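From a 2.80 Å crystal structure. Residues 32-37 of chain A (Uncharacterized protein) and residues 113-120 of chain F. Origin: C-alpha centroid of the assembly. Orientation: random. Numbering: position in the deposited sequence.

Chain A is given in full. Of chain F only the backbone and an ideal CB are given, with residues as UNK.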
# COMPACT_ATOMS: atom_id res chain seq x y z
N GLY A 32 27.43 31.65 -9.04
CA GLY A 32 28.51 30.81 -8.51
C GLY A 32 28.58 30.82 -6.99
O GLY A 32 29.64 30.60 -6.42
N LEU A 33 27.43 31.05 -6.36
CA LEU A 33 27.32 31.05 -4.90
C LEU A 33 27.11 29.64 -4.32
O LEU A 33 26.32 28.86 -4.84
CB LEU A 33 26.14 31.92 -4.47
CG LEU A 33 26.38 33.43 -4.45
CD1 LEU A 33 25.05 34.16 -4.36
CD2 LEU A 33 27.27 33.81 -3.26
N THR A 34 27.80 29.32 -3.24
CA THR A 34 27.52 28.09 -2.49
C THR A 34 26.50 28.39 -1.40
O THR A 34 26.35 29.55 -0.98
CB THR A 34 28.80 27.52 -1.85
OG1 THR A 34 29.37 28.47 -0.94
CG2 THR A 34 29.81 27.15 -2.92
N TYR A 35 25.81 27.35 -0.94
CA TYR A 35 24.88 27.49 0.19
C TYR A 35 25.62 28.01 1.42
O TYR A 35 25.12 28.89 2.11
CB TYR A 35 24.18 26.16 0.52
CG TYR A 35 23.23 25.64 -0.54
CD1 TYR A 35 22.00 26.24 -0.78
CD2 TYR A 35 23.56 24.53 -1.30
CE1 TYR A 35 21.14 25.76 -1.76
CE2 TYR A 35 22.72 24.05 -2.29
CZ TYR A 35 21.50 24.66 -2.52
OH TYR A 35 20.66 24.15 -3.51
N GLN A 36 26.81 27.48 1.67
CA GLN A 36 27.70 28.00 2.72
C GLN A 36 27.87 29.52 2.64
O GLN A 36 27.69 30.24 3.64
CB GLN A 36 29.08 27.32 2.59
CG GLN A 36 30.12 27.72 3.61
CD GLN A 36 29.76 27.24 4.99
OE1 GLN A 36 30.13 26.12 5.38
NE2 GLN A 36 29.06 28.08 5.75
N GLN A 37 28.26 30.01 1.46
CA GLN A 37 28.51 31.44 1.25
C GLN A 37 27.28 32.27 1.55
O GLN A 37 27.37 33.26 2.30
CB GLN A 37 29.00 31.73 -0.17
CG GLN A 37 30.47 31.39 -0.41
CD GLN A 37 30.82 31.20 -1.88
OE1 GLN A 37 30.02 31.45 -2.77
NE2 GLN A 37 32.05 30.78 -2.12
N UNK F 113 20.50 16.94 0.52
CA UNK F 113 20.91 16.41 -0.75
C UNK F 113 21.71 17.45 -1.53
O UNK F 113 22.81 17.18 -2.02
CB UNK F 113 19.69 15.95 -1.55
N UNK F 114 21.16 18.65 -1.62
CA UNK F 114 21.81 19.75 -2.30
C UNK F 114 23.14 20.17 -1.70
O UNK F 114 24.11 20.43 -2.43
CB UNK F 114 20.87 20.96 -2.32
N UNK F 115 23.19 20.26 -0.37
CA UNK F 115 24.41 20.67 0.31
C UNK F 115 25.47 19.62 0.11
O UNK F 115 26.60 19.96 -0.20
CB UNK F 115 24.16 20.91 1.80
N UNK F 116 25.11 18.35 0.26
CA UNK F 116 26.09 17.28 0.12
C UNK F 116 26.61 17.23 -1.31
O UNK F 116 27.81 17.04 -1.53
CB UNK F 116 25.48 15.93 0.52
N UNK F 117 25.73 17.43 -2.29
CA UNK F 117 26.19 17.45 -3.68
C UNK F 117 27.20 18.54 -3.95
O UNK F 117 28.18 18.32 -4.64
CB UNK F 117 25.00 17.62 -4.62
N UNK F 118 26.91 19.73 -3.43
CA UNK F 118 27.75 20.88 -3.65
C UNK F 118 29.10 20.72 -2.96
O UNK F 118 30.11 21.06 -3.53
CB UNK F 118 27.05 22.15 -3.16
N UNK F 119 29.10 20.22 -1.74
CA UNK F 119 30.30 20.19 -0.91
C UNK F 119 31.12 18.91 -1.00
O UNK F 119 32.30 18.93 -0.66
CB UNK F 119 29.90 20.41 0.55
N UNK F 120 30.52 17.80 -1.40
CA UNK F 120 31.26 16.54 -1.61
C UNK F 120 31.27 16.03 -3.05
O UNK F 120 32.20 15.35 -3.45
CB UNK F 120 30.66 15.45 -0.71

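Position 113 has a CB with nothing of the chain A stretch within 5.5 Å. The backbone is helical, and chain A places no demand here, so many residues would suit. The deposited residue is Arg113(F). It makes no contact with the stretch, and its NE is hydrogen-bonded elsewhere in the structure.

Position 114 points its CA-to-CB bond toward chain A. The ideal CB lies 3.4 Å from OH of Tyr35(A), and there is room for it. The tyrosine hydroxyl leaves limited space beyond, so a small residue such as glycine, alanine or serine would be the natural guess. Phi and psi are ordinary helical values and do not call for glycine. The deposited residue is Gly114(F). Its carbonyl O lies 3.9 Å from CE2 of Tyr35(A).

Position 115 points sideways. Its ideal CB is 4.8 Å from CD2 of Tyr35(A), so the ring offers an apolar surface at moderate range. Valine, isoleucine, leucine or methionine would all suit. The deposited residue is Ile115(F). Its CG1 packs 4.1 Å from CD2 of Tyr35(A), an apolar contact oblique to the ring.

Positions 116 and 117 are out of reach of the stretch, and chain A does not discriminate among side chains. They are Ile116(F) and His117(F).

Position 118 points toward chain A, with its ideal CB 4.6 Å from CD2 of Tyr35(A). Beyond lies the start of the chain A helix. Thr34(A) N is taken by OE1 of Gln37(A), but N of Tyr35(A) has no partner in its own stretch. An acceptor of some length would suit: glutamate or glutamine, the acid also being favoured by the helix dipole. The deposited residue is Glu118(F), extended with chi1 and chi2 both t. Its OE1 accepts a hydrogen bond from N of Tyr35(A) at 2.7 Å, with an angle of 147° at the hydrogen. Within chain A, OG1 of Thr34(A) caps the helix by accepting from N of Gln37(A) at 3.1 Å; the bond from N of Tyr35(A) to OE1 of Glu118(F) is separate.

Position 119 points sideways, with no chain A atom within 5.5 Å of its ideal CB. A long polar side chain could still reach toward Gln36(A); glutamate, glutamine, lysine or arginine are all plausible. The deposited residue is Glu119(F). Its end comes nearer, with OE2 4.2 Å from CB of Gln36(A), while OE2 is hydrogen-bonded elsewhere in the structure.

Position 120 is out of reach and unconstrained by chain A. It is Phe120(F).

Chain F, residues 113-120: RGIIHEEF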
# COMPACT_ATOMS: atom_id res chain seq x y z
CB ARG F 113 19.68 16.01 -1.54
CG ARG F 113 20.03 15.12 -2.68
CD ARG F 113 18.80 14.46 -3.26
NE ARG F 113 19.14 14.21 -4.65
CZ ARG F 113 19.12 15.14 -5.60
NH1 ARG F 113 18.76 16.40 -5.31
NH2 ARG F 113 19.48 14.81 -6.83
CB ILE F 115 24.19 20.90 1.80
CG1 ILE F 115 23.34 22.16 2.00
CG2 ILE F 115 25.51 21.09 2.50
CD1 ILE F 115 22.66 22.20 3.35
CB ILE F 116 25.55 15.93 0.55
CG1 ILE F 116 25.40 15.91 2.07
CG2 ILE F 116 26.52 14.82 0.17
CD1 ILE F 116 24.50 14.81 2.59
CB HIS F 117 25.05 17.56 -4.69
CG HIS F 117 24.23 16.31 -4.81
ND1 HIS F 117 24.63 15.08 -4.34
CD2 HIS F 117 23.01 16.13 -5.36
CE1 HIS F 117 23.68 14.19 -4.60
NE2 HIS F 117 22.69 14.80 -5.21
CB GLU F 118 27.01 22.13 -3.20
CG GLU F 118 27.84 23.37 -2.98
CD GLU F 118 26.97 24.57 -2.66
OE1 GLU F 118 26.91 24.97 -1.47
OE2 GLU F 118 26.34 25.09 -3.62
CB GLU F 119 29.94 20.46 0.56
CG GLU F 119 29.22 21.78 0.79
CD GLU F 119 29.03 22.14 2.25
OE1 GLU F 119 29.51 21.39 3.15
OE2 GLU F 119 28.43 23.22 2.52
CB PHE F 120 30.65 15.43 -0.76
CG PHE F 120 30.74 15.66 0.71
CD1 PHE F 120 29.80 16.43 1.35
CD2 PHE F 120 31.76 15.07 1.45
CE1 PHE F 120 29.86 16.63 2.71
CE2 PHE F 120 31.83 15.26 2.81
CZ PHE F 120 30.87 16.05 3.44
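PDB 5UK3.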